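Long-range contact in uncharacterized protein (Acinetobacter baumannii, PDB 4PUX), which is of unknown function but adopts a beta-barrel-like fold of the DUF3237 family: residues S69-L81 / I89-A101. Sequence-based numbering, arbitrary orientation. Where two conformers were deposited one is given.
Sequences SKGLAIIDTRYLL and IYLQTKGYRHGSA. With EDO (1,2-ethanediol), chain D.
Leu91 packs against Tyr79 inside an antiparallel beta hairpin, two neighbouring staves of the DUF3237 barrel, and the pair illustrates how a curled sheet sorts its side chains between two faces. Backbone hydrogen bonds run both ways between them, Tyr79 N reaching Leu91 O at 2.9 Å and Leu91 N returning to Tyr79 O. CG of Tyr79 stands between the backbone N and the carbonyl carbon (chi1 57°), and the ring lies alongside the leucine side chain; CD2 of Leu91 sits over one ring face, 4.0 Å from the centroid, in a CH-pi contact. Beyond the ring, Tyr79 OH is hydrogen-bonded to Tyr154 OH and to O2 of an ethanediol, probably from the crystallisation liquor. Leu81 continues this buried face, its CB 4.1 Å from CB of Ile89, and its side chain also touches Phe48 of strand 36-49. On the face carrying Asp76, Arg78, Gln92 and Lys94, waters link polar groups: one joins Asp76 OD1, Thr77 O and Lys94 NZ, and a second joins Arg78 NE to Gln92 NE2. Further along the Tyr79 face, Thr77 and Thr93 share a chi1 of 72°, and their OG1 atoms form a short 2.6 Å hydrogen bond.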
loop_
_atom_site.group_PDB
_atom_site.type_symbol
_atom_site.label_atom_id
_atom_site.label_comp_id
_atom_site.label_asym_id
_atom_site.label_seq_id
_atom_site.Cartn_x
_atom_site.Cartn_y
_atom_site.Cartn_z
ATOM N N SER A 69 -2.279 -18.426 8.199
ATOM C CA SER A 69 -2.952 -19.661 7.780
ATOM C C SER A 69 -4.423 -19.470 7.424
ATOM O O SER A 69 -5.063 -20.417 6.960
ATOM C CB SER A 69 -2.849 -20.714 8.882
ATOM O OG SER A 69 -3.561 -20.333 10.032
ATOM N N LYS A 70 -4.880 -18.238 7.622
ATOM C CA LYS A 70 -6.221 -17.842 7.387
ATOM C C LYS A 70 -6.312 -16.813 6.217
ATOM O O LYS A 70 -7.335 -16.134 6.101
ATOM C CB LYS A 70 -6.743 -17.276 8.712
ATOM C CG LYS A 70 -6.726 -18.344 9.878
ATOM C CD LYS A 70 -6.339 -17.758 11.244
ATOM C CE LYS A 70 -6.558 -18.747 12.418
ATOM N NZ LYS A 70 -5.457 -19.763 12.573
ATOM N N GLY A 71 -5.264 -16.724 5.351
ATOM C CA GLY A 71 -5.273 -15.814 4.210
ATOM C C GLY A 71 -5.356 -14.343 4.569
ATOM O O GLY A 71 -5.996 -13.537 3.840
ATOM N N LEU A 72 -4.753 -13.977 5.697
ATOM C CA LEU A 72 -4.462 -12.584 5.964
ATOM C C LEU A 72 -3.027 -12.313 5.540
ATOM O O LEU A 72 -2.103 -12.989 5.995
ATOM C CB LEU A 72 -4.595 -12.280 7.441
ATOM C CG LEU A 72 -4.176 -10.864 7.878
ATOM C CD1 LEU A 72 -5.041 -9.756 7.243
ATOM C CD2 LEU A 72 -4.203 -10.763 9.378
ATOM N N ALA A 73 -2.842 -11.303 4.696
ATOM C CA ALA A 73 -1.506 -10.761 4.404
ATOM C C ALA A 73 -1.269 -9.476 5.199
ATOM O O ALA A 73 -2.106 -8.584 5.219
ATOM C CB ALA A 73 -1.336 -10.469 2.921
ATOM N N ILE A 74 -0.098 -9.408 5.829
ATOM C CA ILE A 74 0.347 -8.247 6.591
ATOM C C ILE A 74 1.415 -7.567 5.724
ATOM O O ILE A 74 2.435 -8.213 5.366
ATOM C CB ILE A 74 0.964 -8.670 7.938
ATOM C CG1 ILE A 74 -0.030 -9.557 8.708
ATOM C CG2 ILE A 74 1.347 -7.445 8.786
ATOM C CD1 ILE A 74 0.531 -10.148 9.969
ATOM N N ILE A 75 1.183 -6.295 5.381
ATOM C CA ILE A 75 2.026 -5.530 4.456
ATOM C C ILE A 75 3.030 -4.714 5.264
ATOM O O ILE A 75 2.661 -4.048 6.240
ATOM C CB ILE A 75 1.114 -4.540 3.654
ATOM C CG1 ILE A 75 -0.100 -5.212 2.946
ATOM C CG2 ILE A 75 1.915 -3.640 2.754
ATOM C CD1 ILE A 75 0.169 -6.269 2.131
ATOM N N ASP A 76 4.293 -4.707 4.803
ATOM C CA ASP A 76 5.384 -3.918 5.451
ATOM C C ASP A 76 6.425 -3.541 4.383
ATOM O O ASP A 76 7.217 -4.393 3.964
ATOM C CB ASP A 76 6.028 -4.689 6.604
ATOM C CG ASP A 76 6.946 -3.830 7.466
ATOM O OD1 ASP A 76 7.876 -3.206 6.913
ATOM O OD2 ASP A 76 6.731 -3.808 8.684
ATOM N N THR A 77 6.321 -2.333 3.851
ATOM C CA THR A 77 7.129 -1.914 2.718
ATOM C C THR A 77 8.135 -0.825 3.039
ATOM O O THR A 77 7.938 0.019 3.931
ATOM C CB THR A 77 6.261 -1.394 1.506
ATOM O OG1 THR A 77 5.717 -0.118 1.847
ATOM C CG2 THR A 77 5.094 -2.384 1.124
ATOM N N ARG A 78 9.193 -0.783 2.216
ATOM C CA ARG A 78 10.110 0.388 2.087
ATOM C C ARG A 78 10.358 0.598 0.589
ATOM O O ARG A 78 10.744 -0.357 -0.084
ATOM C CB ARG A 78 11.444 0.149 2.789
ATOM C CG ARG A 78 11.313 -0.058 4.272
ATOM C CD ARG A 78 12.674 -0.193 4.981
ATOM N NE ARG A 78 12.478 -0.421 6.420
ATOM C CZ ARG A 78 13.468 -0.574 7.307
ATOM N NH1 ARG A 78 14.741 -0.626 6.891
ATOM N NH2 ARG A 78 13.185 -0.718 8.608
ATOM N N TYR A 79 10.111 1.793 0.064
ATOM C CA TYR A 79 10.419 2.155 -1.299
ATOM C C TYR A 79 10.657 3.633 -1.464
ATOM O O TYR A 79 10.759 4.372 -0.445
ATOM C CB TYR A 79 9.424 1.553 -2.281
ATOM C CG TYR A 79 7.927 1.831 -2.165
ATOM C CD1 TYR A 79 7.151 1.260 -1.160
ATOM C CD2 TYR A 79 7.251 2.479 -3.202
ATOM C CE1 TYR A 79 5.763 1.384 -1.155
ATOM C CE2 TYR A 79 5.882 2.607 -3.209
ATOM C CZ TYR A 79 5.124 2.018 -2.232
ATOM O OH TYR A 79 3.749 2.090 -2.298
ATOM N N LEU A 80 10.835 4.100 -2.713
ATOM C CA LEU A 80 11.456 5.414 -2.975
ATOM C C LEU A 80 10.815 6.136 -4.154
ATOM O O LEU A 80 10.652 5.542 -5.221
ATOM C CB LEU A 80 12.959 5.254 -3.146
ATOM C CG LEU A 80 13.793 6.505 -3.330
ATOM C CD1 LEU A 80 13.673 7.438 -2.110
ATOM C CD2 LEU A 80 15.256 6.127 -3.529
ATOM N N LEU A 81 10.339 7.352 -3.899
ATOM C CA LEU A 81 9.662 8.200 -4.896
ATOM C C LEU A 81 10.616 9.266 -5.425
ATOM O O LEU A 81 11.397 9.860 -4.631
ATOM C CB LEU A 81 8.452 8.889 -4.277
ATOM C CG LEU A 81 7.509 8.035 -3.415
ATOM C CD1 LEU A 81 6.343 8.854 -2.921
ATOM C CD2 LEU A 81 7.048 6.786 -4.182
ATOM N N ILE A 89 11.617 11.114 -1.984
ATOM C CA ILE A 89 10.753 10.863 -0.835
ATOM C C ILE A 89 10.755 9.373 -0.479
ATOM O O ILE A 89 10.374 8.543 -1.305
ATOM C CB ILE A 89 9.289 11.335 -1.051
ATOM C CG1 ILE A 89 9.202 12.770 -1.649
ATOM C CG2 ILE A 89 8.446 11.116 0.226
ATOM C CD1 ILE A 89 7.821 13.181 -2.076
ATOM N N TYR A 90 11.279 9.050 0.686
ATOM C CA TYR A 90 11.303 7.672 1.237
ATOM C C TYR A 90 9.920 7.338 1.807
ATOM O O TYR A 90 9.383 8.107 2.622
ATOM C CB TYR A 90 12.408 7.576 2.311
ATOM C CG TYR A 90 12.335 6.388 3.259
ATOM C CD1 TYR A 90 12.035 5.084 2.800
ATOM C CD2 TYR A 90 12.713 6.550 4.591
ATOM C CE1 TYR A 90 11.961 4.008 3.701
ATOM C CE2 TYR A 90 12.667 5.487 5.497
ATOM C CZ TYR A 90 12.367 4.202 5.027
ATOM O OH TYR A 90 12.285 3.106 5.864
ATOM N N LEU A 91 9.296 6.276 1.282
ATOM C CA LEU A 91 7.953 5.872 1.668
ATOM C C LEU A 91 7.995 4.506 2.388
ATOM O O LEU A 91 8.631 3.541 1.886
ATOM C CB LEU A 91 7.054 5.807 0.390
ATOM C CG LEU A 91 5.602 5.326 0.584
ATOM C CD1 LEU A 91 4.849 6.180 1.562
ATOM C CD2 LEU A 91 4.874 5.269 -0.774
ATOM N N GLN A 92 7.214 4.410 3.466
ATOM C CA GLN A 92 6.913 3.163 4.194
ATOM C C GLN A 92 5.386 2.993 4.217
ATOM O O GLN A 92 4.672 3.921 4.598
ATOM C CB GLN A 92 7.438 3.205 5.629
ATOM C CG GLN A 92 8.957 3.305 5.734
ATOM C CD GLN A 92 9.427 3.752 7.101
ATOM O OE1 GLN A 92 9.630 4.981 7.361
ATOM N NE2 GLN A 92 9.455 2.827 8.016
ATOM N N THR A 93 4.894 1.810 3.824
ATOM C CA THR A 93 3.478 1.493 3.979
ATOM C C THR A 93 3.336 0.229 4.853
ATOM O O THR A 93 4.198 -0.659 4.876
ATOM C CB THR A 93 2.731 1.311 2.635
ATOM O OG1 THR A 93 3.138 0.081 2.019
ATOM C CG2 THR A 93 3.015 2.472 1.664
ATOM N N LYS A 94 2.225 0.177 5.558
ATOM C CA LYS A 94 1.830 -0.926 6.436
ATOM C C LYS A 94 0.324 -1.130 6.308
ATOM O O LYS A 94 -0.421 -0.182 6.077
ATOM C CB LYS A 94 2.211 -0.637 7.889
ATOM C CG LYS A 94 3.756 -0.634 8.146
ATOM C CD LYS A 94 4.096 -0.259 9.523
ATOM C CE LYS A 94 5.591 -0.405 9.798
ATOM N NZ LYS A 94 6.420 0.620 9.063
ATOM N N GLY A 95 -0.127 -2.360 6.469
ATOM C CA GLY A 95 -1.554 -2.611 6.454
ATOM C C GLY A 95 -1.908 -4.070 6.238
ATOM O O GLY A 95 -1.114 -4.953 6.571
ATOM N N TYR A 96 -3.110 -4.301 5.689
ATOM C CA TYR A 96 -3.704 -5.641 5.630
ATOM C C TYR A 96 -4.377 -5.884 4.300
ATOM O O TYR A 96 -5.014 -4.953 3.730
ATOM C CB TYR A 96 -4.782 -5.839 6.729
ATOM C CG TYR A 96 -4.305 -5.621 8.147
ATOM C CD1 TYR A 96 -3.340 -6.469 8.713
ATOM C CD2 TYR A 96 -4.805 -4.570 8.926
ATOM C CE1 TYR A 96 -2.915 -6.287 10.023
ATOM C CE2 TYR A 96 -4.368 -4.353 10.230
ATOM C CZ TYR A 96 -3.442 -5.225 10.788
ATOM O OH TYR A 96 -2.994 -5.035 12.086
ATOM N N ARG A 97 -4.281 -7.128 3.829
ATOM C CA ARG A 97 -5.074 -7.614 2.681
ATOM C C ARG A 97 -5.738 -8.933 3.076
ATOM O O ARG A 97 -5.044 -9.858 3.502
ATOM C CB ARG A 97 -4.228 -7.780 1.438
ATOM C CG ARG A 97 -5.050 -8.236 0.201
ATOM C CD ARG A 97 -4.212 -8.222 -1.111
ATOM N NE ARG A 97 -5.045 -8.522 -2.288
ATOM C CZ ARG A 97 -5.129 -9.698 -2.889
ATOM N NH1 ARG A 97 -4.406 -10.733 -2.473
ATOM N NH2 ARG A 97 -5.926 -9.846 -3.939
ATOM N N HIS A 98 -7.066 -9.016 2.914
ATOM C CA HIS A 98 -7.798 -10.236 3.251
ATOM C C HIS A 98 -9.093 -10.264 2.456
ATOM O O HIS A 98 -9.554 -9.215 1.978
ATOM C CB HIS A 98 -8.037 -10.380 4.762
ATOM C CG HIS A 98 -8.870 -9.281 5.368
ATOM N ND1 HIS A 98 -10.244 -9.236 5.251
ATOM C CD2 HIS A 98 -8.533 -8.239 6.162
ATOM C CE1 HIS A 98 -10.710 -8.195 5.916
ATOM N NE2 HIS A 98 -9.693 -7.568 6.470
ATOM N N GLY A 99 -9.651 -11.461 2.241
ATOM C CA GLY A 99 -10.952 -11.552 1.591
ATOM C C GLY A 99 -11.998 -10.675 2.270
ATOM O O GLY A 99 -12.001 -10.548 3.508
ATOM N N SER A 100 -12.862 -10.036 1.478
ATOM C CA SER A 100 -13.950 -9.234 2.053
ATOM C C SER A 100 -14.922 -10.142 2.814
ATOM O O SER A 100 -15.028 -11.348 2.536
ATOM C CB SER A 100 -14.728 -8.459 1.005
ATOM O OG SER A 100 -15.558 -9.289 0.240
ATOM N N ALA A 101 -15.646 -9.561 3.742
ATOM C CA ALA A 101 -16.573 -10.352 4.576
ATOM C C ALA A 101 -17.611 -11.089 3.693
ATOM O O ALA A 101 -17.933 -12.253 3.935
ATOM C CB ALA A 101 -17.255 -9.442 5.593
HETATM C C1 EDO D . 1.235 -1.034 -0.194
HETATM O O1 EDO D . 1.445 -2.343 -0.093
HETATM C C2 EDO D . 2.408 -0.279 -0.778
HETATM O O2 EDO D . 2.756 -0.578 -2.116
HETATM O O HOH W 1 -8.581 -13.953 3.139
HETATM O O HOH W 2 7.483 -0.507 6.603
HETATM O O HOH W 3 10.008 0.228 7.719
#